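PDB 4EU0: PelD from Pseudomonas aeruginosa, which binds the second messenger cyclic di-GMP as an effector involved in pellicle formation. Local coordinates for residues 45-50 and 120-125. Sequence-based numbering, arbitrary orientation.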
# COMPACT_ATOMS: atom_id res chain seq x y z
N GLY A 45 2.37 22.43 -6.40
CA GLY A 45 3.67 22.01 -6.92
C GLY A 45 4.17 20.77 -6.23
O GLY A 45 3.85 20.51 -5.07
N LEU A 46 4.97 19.98 -6.96
CA LEU A 46 5.59 18.78 -6.42
C LEU A 46 7.11 18.93 -6.41
O LEU A 46 7.70 19.26 -7.44
CB LEU A 46 5.19 17.56 -7.24
CG LEU A 46 5.60 16.18 -6.70
CD1 LEU A 46 4.85 15.82 -5.41
CD2 LEU A 46 5.36 15.13 -7.76
N TYR A 47 7.72 18.68 -5.26
CA TYR A 47 9.16 18.92 -5.06
C TYR A 47 9.86 17.70 -4.48
O TYR A 47 9.28 16.96 -3.70
CB TYR A 47 9.37 20.11 -4.13
CG TYR A 47 8.58 21.33 -4.55
CD1 TYR A 47 9.13 22.26 -5.42
CD2 TYR A 47 7.28 21.53 -4.09
CE1 TYR A 47 8.41 23.38 -5.81
CE2 TYR A 47 6.55 22.64 -4.49
CZ TYR A 47 7.12 23.56 -5.34
OH TYR A 47 6.42 24.67 -5.74
N ARG A 48 11.12 17.49 -4.87
CA ARG A 48 11.92 16.42 -4.28
C ARG A 48 12.40 16.85 -2.89
O ARG A 48 12.77 18.00 -2.68
CB ARG A 48 13.12 16.07 -5.17
CG ARG A 48 14.03 14.99 -4.58
CD ARG A 48 15.31 14.78 -5.39
NE ARG A 48 15.04 14.30 -6.75
CZ ARG A 48 14.78 13.03 -7.07
NH1 ARG A 48 14.72 12.08 -6.14
NH2 ARG A 48 14.56 12.72 -8.34
N VAL A 49 12.39 15.91 -1.95
CA VAL A 49 12.92 16.15 -0.62
C VAL A 49 14.22 15.36 -0.43
O VAL A 49 14.25 14.16 -0.67
CB VAL A 49 11.90 15.80 0.47
CG1 VAL A 49 12.51 15.91 1.86
CG2 VAL A 49 10.68 16.71 0.36
N ARG A 50 15.27 16.06 -0.01
CA ARG A 50 16.59 15.45 0.20
C ARG A 50 16.61 14.57 1.45
O ARG A 50 15.65 14.54 2.21
CB ARG A 50 17.68 16.52 0.31
CG ARG A 50 17.66 17.57 -0.78
CD ARG A 50 18.95 18.36 -0.80
NE ARG A 50 18.74 19.76 -1.15
CZ ARG A 50 18.55 20.21 -2.39
NH1 ARG A 50 18.53 19.37 -3.42
NH2 ARG A 50 18.37 21.51 -2.61
N LEU A 120 7.53 16.38 -1.64
CA LEU A 120 6.63 17.30 -0.96
C LEU A 120 5.58 17.81 -1.95
O LEU A 120 5.93 18.26 -3.04
CB LEU A 120 7.46 18.45 -0.38
CG LEU A 120 6.84 19.66 0.31
CD1 LEU A 120 7.94 20.42 1.05
CD2 LEU A 120 6.20 20.57 -0.69
N LEU A 121 4.31 17.74 -1.56
CA LEU A 121 3.24 18.43 -2.28
C LEU A 121 2.97 19.76 -1.57
O LEU A 121 2.60 19.75 -0.40
CB LEU A 121 1.96 17.59 -2.32
CG LEU A 121 0.69 18.26 -2.87
CD1 LEU A 121 0.77 18.44 -4.37
CD2 LEU A 121 -0.57 17.48 -2.50
N ALA A 122 3.17 20.87 -2.27
CA ALA A 122 2.89 22.20 -1.73
C ALA A 122 1.69 22.79 -2.45
O ALA A 122 1.72 22.98 -3.66
CB ALA A 122 4.11 23.12 -1.89
N VAL A 123 0.63 23.05 -1.70
CA VAL A 123 -0.61 23.55 -2.29
C VAL A 123 -0.80 25.03 -1.97
O VAL A 123 -0.89 25.41 -0.81
CB VAL A 123 -1.84 22.75 -1.82
CG1 VAL A 123 -3.11 23.31 -2.46
CG2 VAL A 123 -1.68 21.26 -2.16
N GLU A 124 -0.86 25.85 -3.02
CA GLU A 124 -1.11 27.27 -2.88
C GLU A 124 -2.60 27.60 -2.91
O GLU A 124 -3.04 28.52 -2.22
CB GLU A 124 -0.34 28.11 -3.91
CG GLU A 124 0.25 27.34 -5.09
CD GLU A 124 1.70 26.89 -4.88
OE1 GLU A 124 2.25 27.14 -3.78
OE2 GLU A 124 2.28 26.30 -5.82
N GLN A 125 -3.36 26.84 -3.69
CA GLN A 125 -4.80 27.08 -3.82
C GLN A 125 -5.60 25.80 -4.02
O GLN A 125 -5.36 25.02 -4.94
CB GLN A 125 -5.08 28.07 -4.95
CG GLN A 125 -6.54 28.54 -5.04
CD GLN A 125 -6.84 29.27 -6.33
OE1 GLN A 125 -6.23 30.30 -6.62
NE2 GLN A 125 -7.79 28.76 -7.10
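In the GAF domain of PelD, strands 43-48 and 117-123 are antiparallel neighbours in the central sheet, and G45, L46 and Y47 pair with A122, L121 and L120. The N-to-C directions of 45-48 and 120-123 make an angle of 149°, and two hydrogen-bonded pairs flank one non-hydrogen-bonded pair. Each hydrogen-bonded pair is closed by two backbone bonds: G45 N to A122 O and A122 N to G45 O, then Y47 N to L120 O and L120 N to Y47 O, the last at 2.8 Å. Between them, L46 and L121 add CA-H...O contacts, L46 CA lying 3.4 Å from L120 O and L121 CA lying 3.5 Å from G45 O.

On the face shared by Y47, L120 and A122, the tyrosine ring carries the side-chain packing. Its CG is anti to the carbonyl carbon (chi1 -51°), and the ring reaches back over G45: CE2 meets A122 CB at 3.6 Å, the methyl sitting at the ring edge near its plane, while CD2 lies 3.7 Å from L120 CD2. Y47 CE2 lies 3.8 Å from G45 CA, so the ring sits close over the glycine, which has no side chain in its way. The Y47 hydroxyl is buried without a polar partner in the model. Beyond the paired residues, V49 CG2 packs 3.7 Å from L120 CB, the two side chains crossing at about a right angle.

The opposite face, bearing L46 and L121, rests on helix 28-39 through V31, L32 and L35. Helix 74-82 meets L120 and V49 through V76 and L80, with M66 and L69 touching Y47. Laterally, L46 makes a backbone hydrogen bond with A61 of strand 61-63, and L121 makes one with V108 of strand 106-111, placing both segments inside the sheet.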